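Local coordinates for lipoprotein (Mycoplasma mycoides subsp. capri, PDB 7ADK) that is a lipoprotein of the mycoplasma peptidase (DUF31) family and probably acts as a protease of the trypsin-like PA clan, at residues 604-607 against 608-612. Residues are numbered along the deposited sequence; the frame is centred on the assembly and turned at random.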
loop_
_atom_site.group_PDB
_atom_site.type_symbol
_atom_site.label_atom_id
_atom_site.label_comp_id
_atom_site.label_asym_id
_atom_site.label_seq_id
_atom_site.Cartn_x
_atom_site.Cartn_y
_atom_site.Cartn_z
ATOM N N GLN B 604 -22.818 -35.595 4.046
ATOM C CA GLN B 604 -21.771 -35.947 3.093
ATOM C C GLN B 604 -21.282 -34.749 2.271
ATOM O O GLN B 604 -20.166 -34.787 1.768
ATOM C CB GLN B 604 -22.206 -37.128 2.204
ATOM C CG GLN B 604 -23.096 -36.824 0.987
ATOM C CD GLN B 604 -24.544 -36.467 1.299
ATOM O OE1 GLN B 604 -24.985 -36.406 2.437
ATOM N NE2 GLN B 604 -25.345 -36.213 0.297
ATOM N N THR B 605 -22.072 -33.681 2.136
ATOM C CA THR B 605 -21.607 -32.453 1.477
ATOM C C THR B 605 -20.748 -31.627 2.414
ATOM O O THR B 605 -19.649 -31.246 2.035
ATOM C CB THR B 605 -22.735 -31.562 0.985
ATOM O OG1 THR B 605 -23.670 -32.289 0.239
ATOM C CG2 THR B 605 -22.215 -30.447 0.083
ATOM N N TYR B 606 -21.213 -31.364 3.637
ATOM C CA TYR B 606 -20.461 -30.548 4.587
ATOM C C TYR B 606 -19.087 -31.156 4.879
ATOM O O TYR B 606 -18.090 -30.441 4.929
ATOM C CB TYR B 606 -21.284 -30.349 5.867
ATOM C CG TYR B 606 -20.667 -29.336 6.810
ATOM C CD1 TYR B 606 -20.836 -27.964 6.559
ATOM C CD2 TYR B 606 -19.837 -29.752 7.861
ATOM C CE1 TYR B 606 -20.133 -27.007 7.304
ATOM C CE2 TYR B 606 -19.114 -28.801 8.599
ATOM C CZ TYR B 606 -19.237 -27.433 8.297
ATOM O OH TYR B 606 -18.458 -26.538 8.938
ATOM N N ALA B 607 -19.004 -32.483 4.996
ATOM C CA ALA B 607 -17.758 -33.189 5.270
ATOM C C ALA B 607 -16.652 -32.972 4.221
ATOM O O ALA B 607 -15.485 -33.214 4.516
ATOM C CB ALA B 607 -18.073 -34.658 5.437
ATOM N N LYS B 608 -16.995 -32.532 3.002
ATOM C CA LYS B 608 -16.044 -32.178 1.940
ATOM C C LYS B 608 -15.353 -30.835 2.204
ATOM O O LYS B 608 -14.271 -30.616 1.685
ATOM C CB LYS B 608 -16.740 -32.181 0.567
ATOM C CG LYS B 608 -17.255 -33.563 0.158
ATOM C CD LYS B 608 -17.766 -33.658 -1.289
ATOM C CE LYS B 608 -19.110 -32.959 -1.525
ATOM N NZ LYS B 608 -19.533 -32.994 -2.948
ATOM N N PHE B 609 -15.932 -29.958 3.023
ATOM C CA PHE B 609 -15.368 -28.672 3.446
ATOM C C PHE B 609 -14.857 -28.688 4.905
ATOM O O PHE B 609 -14.198 -27.751 5.348
ATOM C CB PHE B 609 -16.464 -27.613 3.298
ATOM C CG PHE B 609 -17.023 -27.374 1.908
ATOM C CD1 PHE B 609 -16.525 -26.324 1.120
ATOM C CD2 PHE B 609 -18.097 -28.139 1.433
ATOM C CE1 PHE B 609 -17.098 -26.034 -0.125
ATOM C CE2 PHE B 609 -18.662 -27.858 0.180
ATOM C CZ PHE B 609 -18.174 -26.798 -0.594
ATOM N N ASP B 610 -15.178 -29.734 5.673
ATOM C CA ASP B 610 -14.895 -29.884 7.100
ATOM C C ASP B 610 -13.394 -30.129 7.366
ATOM O O ASP B 610 -12.942 -31.269 7.481
ATOM C CB ASP B 610 -15.799 -31.004 7.641
ATOM C CG ASP B 610 -15.750 -31.204 9.147
ATOM O OD1 ASP B 610 -15.142 -30.387 9.862
ATOM O OD2 ASP B 610 -16.352 -32.173 9.630
ATOM N N ARG B 611 -12.595 -29.057 7.397
ATOM C CA ARG B 611 -11.134 -29.121 7.549
ATOM C C ARG B 611 -10.676 -29.794 8.856
ATOM O O ARG B 611 -11.306 -29.578 9.891
ATOM C CB ARG B 611 -10.531 -27.711 7.419
ATOM C CG ARG B 611 -10.753 -26.800 8.635
ATOM C CD ARG B 611 -10.217 -25.398 8.400
ATOM N NE ARG B 611 -10.347 -24.532 9.581
ATOM C CZ ARG B 611 -9.421 -24.283 10.484
ATOM N NH1 ARG B 611 -9.659 -23.448 11.441
ATOM N NH2 ARG B 611 -8.259 -24.843 10.453
ATOM N N PRO B 612 -9.534 -30.506 8.884
ATOM C CA PRO B 612 -8.846 -30.802 10.134
ATOM C C PRO B 612 -8.229 -29.517 10.709
ATOM O O PRO B 612 -7.801 -28.647 9.957
ATOM C CB PRO B 612 -7.788 -31.825 9.747
ATOM C CG PRO B 612 -7.417 -31.453 8.325
ATOM C CD PRO B 612 -8.717 -30.906 7.755
#
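Tyr606 and Asp610 meet on one side of a tight turn at the C-terminal side of a short helix. Their side chains cross at about a right angle: CE2 of the Tyr606 ring approaches CB of Asp610 obliquely at 4.1 Å, with ring and carboxylate planes 44° apart. Asp610 holds CG anti to the backbone N (chi1 -174°), which leaves the carboxylate carbon 4.2 Å from Tyr606 CE2. Backbone bonds of the 3-10 type, from residue i+3 to residue i, shape the turn. Lys608 N donates to Thr605 O at 3.1 Å, and Phe609 N to Tyr606 O at 2.9 Å; both donors stand well above the carbonyl planes. A weak, bent bond from Asp610 N to Tyr606 O makes that oxygen a double acceptor. The Phe609 ring presents its edge to Thr605 O, which lies in the ring plane 3.5 Å from CD2. Lys608 runs back beside the backbone of Gln604 and Thr605, its CG 3.5 Å from Gln604 O; a bend at chi3 (-73°) brings CE near Thr605 CA and Gln604 O, and NZ forms a salt bridge with Asp598. Asp610 centres an inverse gamma turn. Thr605 OG1 is hydrogen-bonded to Ser599 O and Tyr606 OH to Pro710 O, in the loop just before strand 712-714, while Phe697 meets the rings of both Tyr606 and Phe609. The turn follows helix 603-606 and leads into the long loop before helix 651-655, with Phe609 packed on Leu600 and Leu629 and Arg611 touching Phe696.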